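Hypoxanthine-guanine phosphoribosyltransferase (Thermus thermophilus, PDB 3ACD) probably catalyses the magnesium-dependent transfer of a phosphoribosyl group from 5-phospho-alpha-D-ribose 1-diphosphate to hypoxanthine or guanine, giving IMP or GMP in purine salvage. Local coordinates at residues D103-G108 with V140-H145. Sequence-based numbering, arbitrary orientation.
With IMP (inosinic acid), chain B.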
ATOM      1  N   ASP A 103       6.345  -1.651   9.522  1.00 11.88           N
ATOM      2  CA  ASP A 103       6.683  -2.960   8.983  1.00 11.80           C
ATOM      3  C   ASP A 103       7.392  -3.800  10.038  1.00 11.96           C
ATOM      4  O   ASP A 103       6.917  -4.875  10.408  1.00 12.10           O
ATOM      5  CB  ASP A 103       7.550  -2.844   7.712  1.00 13.32           C
ATOM      6  CG  ASP A 103       8.795  -1.969   7.893  1.00 16.85           C
ATOM      7  OD1 ASP A 103       8.975  -1.334   8.955  1.00 14.51           O
ATOM      8  OD2 ASP A 103       9.606  -1.914   6.940  1.00 17.13           O
ATOM      9  N   ILE A 104       8.512  -3.296  10.541  1.00 10.86           N
ATOM     10  CA  ILE A 104       9.275  -4.022  11.547  1.00 11.50           C
ATOM     11  C   ILE A 104      10.019  -3.070  12.476  1.00 12.78           C
ATOM     12  O   ILE A 104      10.603  -2.084  12.032  1.00 14.31           O
ATOM     13  CB  ILE A 104      10.283  -4.986  10.874  1.00 10.41           C
ATOM     14  CG1 ILE A 104      11.107  -5.730  11.929  1.00 10.87           C
ATOM     15  CG2 ILE A 104      11.203  -4.211   9.947  1.00 12.10           C
ATOM     16  CD1 ILE A 104      11.950  -6.850  11.331  1.00 11.34           C
ATOM     17  N   VAL A 105       9.966  -3.359  13.772  1.00 12.21           N
ATOM     18  CA  VAL A 105      10.654  -2.544  14.763  1.00 12.51           C
ATOM     19  C   VAL A 105      11.960  -3.266  15.076  1.00 14.50           C
ATOM     20  O   VAL A 105      11.959  -4.406  15.552  1.00 13.52           O
ATOM     21  CB  VAL A 105       9.805  -2.376  16.048  1.00 13.94           C
ATOM     22  CG1 VAL A 105      10.536  -1.472  17.051  1.00 15.33           C
ATOM     23  CG2 VAL A 105       8.446  -1.771  15.690  1.00 12.77           C
ATOM     24  N   ASP A 106      13.070  -2.602  14.775  1.00 13.87           N
ATOM     25  CA  ASP A 106      14.397  -3.164  14.990  1.00 15.72           C
ATOM     26  C   ASP A 106      14.990  -2.541  16.248  1.00 15.71           C
ATOM     27  O   ASP A 106      14.717  -3.014  17.350  1.00 15.39           O
ATOM     28  CB  ASP A 106      15.266  -2.882  13.759  1.00 17.17           C
ATOM     29  CG  ASP A 106      16.632  -3.542  13.830  1.00 19.88           C
ATOM     30  OD1 ASP A 106      16.830  -4.454  14.657  1.00 20.25           O
ATOM     31  OD2 ASP A 106      17.509  -3.150  13.032  1.00 20.91           O
ATOM     32  N   THR A 107      15.782  -1.481  16.097  1.00 15.19           N
ATOM     33  CA  THR A 107      16.364  -0.823  17.267  1.00 15.54           C
ATOM     34  C   THR A 107      15.296   0.022  17.958  1.00 15.79           C
ATOM     35  O   THR A 107      15.390   0.301  19.156  1.00 16.31           O
ATOM     36  CB  THR A 107      17.545   0.109  16.892  1.00 17.35           C
ATOM     37  OG1 THR A 107      17.060   1.234  16.146  1.00 16.91           O
ATOM     38  CG2 THR A 107      18.582  -0.643  16.068  1.00 17.69           C
ATOM     39  N   GLY A 108      14.283   0.427  17.195  1.00 13.69           N
ATOM     40  CA  GLY A 108      13.209   1.237  17.741  1.00 14.26           C
ATOM     41  C   GLY A 108      13.432   2.737  17.608  1.00 16.04           C
ATOM     42  O   GLY A 108      12.553   3.531  17.930  1.00 15.25           O
ATOM     43  N   VAL A 140      15.904   1.496  22.200  1.00 20.92           N
ATOM     44  CA  VAL A 140      15.015   2.439  22.863  1.00 21.79           C
ATOM     45  C   VAL A 140      13.661   1.755  22.991  1.00 21.84           C
ATOM     46  O   VAL A 140      13.156   1.171  22.032  1.00 19.77           O
ATOM     47  CB  VAL A 140      14.874   3.760  22.066  1.00 22.74           C
ATOM     48  CG1 VAL A 140      14.409   3.480  20.652  1.00 23.65           C
ATOM     49  CG2 VAL A 140      13.901   4.690  22.777  1.00 24.88           C
ATOM     50  N   GLU A 141      13.082   1.808  24.182  1.00 21.52           N
ATOM     51  CA  GLU A 141      11.804   1.158  24.410  1.00 22.35           C
ATOM     52  C   GLU A 141      10.646   1.905  23.763  1.00 21.00           C
ATOM     53  O   GLU A 141      10.366   3.054  24.093  1.00 20.41           O
ATOM     54  CB  GLU A 141      11.556   1.001  25.913  1.00 25.51           C
ATOM     55  CG  GLU A 141      10.376   0.105  26.267  1.00 28.99           C
ATOM     56  CD  GLU A 141      10.421  -1.239  25.556  1.00 29.77           C
ATOM     57  OE1 GLU A 141      11.499  -1.870  25.524  1.00 32.64           O
ATOM     58  OE2 GLU A 141       9.374  -1.667  25.034  1.00 32.99           O
ATOM     59  N   VAL A 142       9.987   1.239  22.822  1.00 18.58           N
ATOM     60  CA  VAL A 142       8.842   1.810  22.131  1.00 17.43           C
ATOM     61  C   VAL A 142       7.697   0.808  22.235  1.00 18.09           C
ATOM     62  O   VAL A 142       7.914  -0.404  22.241  1.00 16.70           O
ATOM     63  CB  VAL A 142       9.149   2.090  20.642  1.00 17.13           C
ATOM     64  CG1 VAL A 142      10.171   3.211  20.528  1.00 19.04           C
ATOM     65  CG2 VAL A 142       9.674   0.835  19.967  1.00 18.00           C
ATOM     66  N   PRO A 143       6.460   1.303  22.324  1.00 17.97           N
ATOM     67  CA  PRO A 143       5.304   0.419  22.432  1.00 19.33           C
ATOM     68  C   PRO A 143       4.821  -0.157  21.106  1.00 19.38           C
ATOM     69  O   PRO A 143       4.963   0.465  20.051  1.00 19.72           O
ATOM     70  CB  PRO A 143       4.256   1.326  23.059  1.00 21.02           C
ATOM     71  CG  PRO A 143       4.538   2.628  22.365  1.00 19.27           C
ATOM     72  CD  PRO A 143       6.052   2.716  22.423  1.00 20.34           C
ATOM     73  N   ILE A 144       4.272  -1.363  21.174  1.00 17.88           N
ATOM     74  CA  ILE A 144       3.693  -2.024  20.017  1.00 16.71           C
ATOM     75  C   ILE A 144       2.454  -2.697  20.589  1.00 17.73           C
ATOM     76  O   ILE A 144       2.542  -3.739  21.245  1.00 17.33           O
ATOM     77  CB  ILE A 144       4.615  -3.095  19.400  1.00 16.77           C
ATOM     78  CG1 ILE A 144       5.955  -2.479  18.997  1.00 16.57           C
ATOM     79  CG2 ILE A 144       3.942  -3.687  18.159  1.00 14.75           C
ATOM     80  CD1 ILE A 144       6.910  -3.472  18.347  1.00 16.58           C
ATOM     81  N   HIS A 145       1.302  -2.081  20.357  1.00 15.09           N
ATOM     82  CA  HIS A 145       0.043  -2.596  20.876  1.00 17.44           C
ATOM     83  C   HIS A 145      -0.520  -3.739  20.050  1.00 17.28           C
ATOM     84  O   HIS A 145      -1.226  -4.603  20.571  1.00 17.54           O
ATOM     85  CB  HIS A 145      -0.971  -1.457  20.956  1.00 17.45           C
ATOM     86  CG  HIS A 145      -0.458  -0.256  21.686  1.00 18.49           C
ATOM     87  ND1 HIS A 145       0.445   0.623  21.128  1.00 19.24           N
ATOM     88  CD2 HIS A 145      -0.673   0.176  22.953  1.00 19.80           C
ATOM     89  CE1 HIS A 145       0.767   1.544  22.020  1.00 20.10           C
ATOM     90  NE2 HIS A 145       0.104   1.295  23.135  1.00 18.70           N
TER
HETATM   91  P   IMP B 552      14.647   0.794  13.532  1.00 19.55           P
HETATM   92  O1P IMP B 552      15.987   0.273  13.879  1.00 20.53           O
HETATM   93  O2P IMP B 552      14.653   2.393  13.657  1.00 19.68           O
HETATM   94  O3P IMP B 552      13.553   0.167  14.535  1.00 17.37           O
HETATM   95  O5' IMP B 552      14.309   0.345  12.012  1.00 22.60           O
HETATM   96  C5' IMP B 552      13.513   1.205  11.200  1.00 23.56           C
HETATM   97  C4' IMP B 552      13.356   0.642   9.785  1.00 20.89           C
HETATM   98  O4' IMP B 552      14.478  -0.226   9.441  1.00 19.19           O
HETATM   99  C3' IMP B 552      12.137  -0.305   9.709  1.00 20.02           C
HETATM  100  O3' IMP B 552      10.912   0.416   9.566  1.00 19.20           O
HETATM  101  C2' IMP B 552      12.478  -1.107   8.441  1.00 19.13           C
HETATM  102  O2' IMP B 552      12.067  -0.411   7.260  1.00 23.44           O
HETATM  103  C1' IMP B 552      14.011  -1.218   8.503  1.00 18.72           C
HETATM  104  N9  IMP B 552      14.383  -2.586   8.938  1.00 16.59           N
HETATM  105  C8  IMP B 552      14.838  -2.976  10.176  1.00 17.34           C
HETATM  106  N7  IMP B 552      15.059  -4.265  10.189  1.00 15.90           N
HETATM  107  C5  IMP B 552      14.755  -4.775   8.977  1.00 16.21           C
HETATM  108  C6  IMP B 552      14.789  -6.083   8.391  1.00 16.04           C
HETATM  109  O6  IMP B 552      15.149  -7.050   9.042  1.00 16.21           O
HETATM  110  N1  IMP B 552      14.394  -6.222   7.083  1.00 16.33           N
HETATM  111  C2  IMP B 552      13.982  -5.136   6.343  1.00 15.50           C
HETATM  112  N3  IMP B 552      13.951  -3.929   6.866  1.00 14.36           N
HETATM  113  C4  IMP B 552      14.319  -3.702   8.158  1.00 15.93           C
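Phosphate oxygen O3P of the bound IMP is gripped by two backbone amides, D106 N and G108 N, each 2.8 Å away. O1P is held by T107 through both its N and its OG1, the latter at 2.7 Å, so the turn 106-108 wraps the phosphate largely with main-chain N-H groups. At the other end of the segment the D103 carboxylate spans the ribose, OD1 accepting from O3' and OD2 from O2', while I104 N meets OD1 from above the carboxylate plane and steadies it. An alanine at D103 would probably leave both ribose hydroxyls without these acceptors and the I104 amide without its side-chain partner. Behind this ligand-binding face lies 140-145. V105 points toward that segment: its CG2 meets I144 CD1 tip to tip at 3.5 Å, and its CG1 meets V142 CG2 at 3.8 Å. V140 CG1, set between its own backbone N and carbonyl carbon (chi1 56°), presses on G108 C at 3.3 Å, and a weak bond joins V140 N to T107 O. Apolar packing thus backs a loop whose other side binds phosphate and ribose, the PRPP-binding motif of type I phosphoribosyltransferases, leading into helix 109-119.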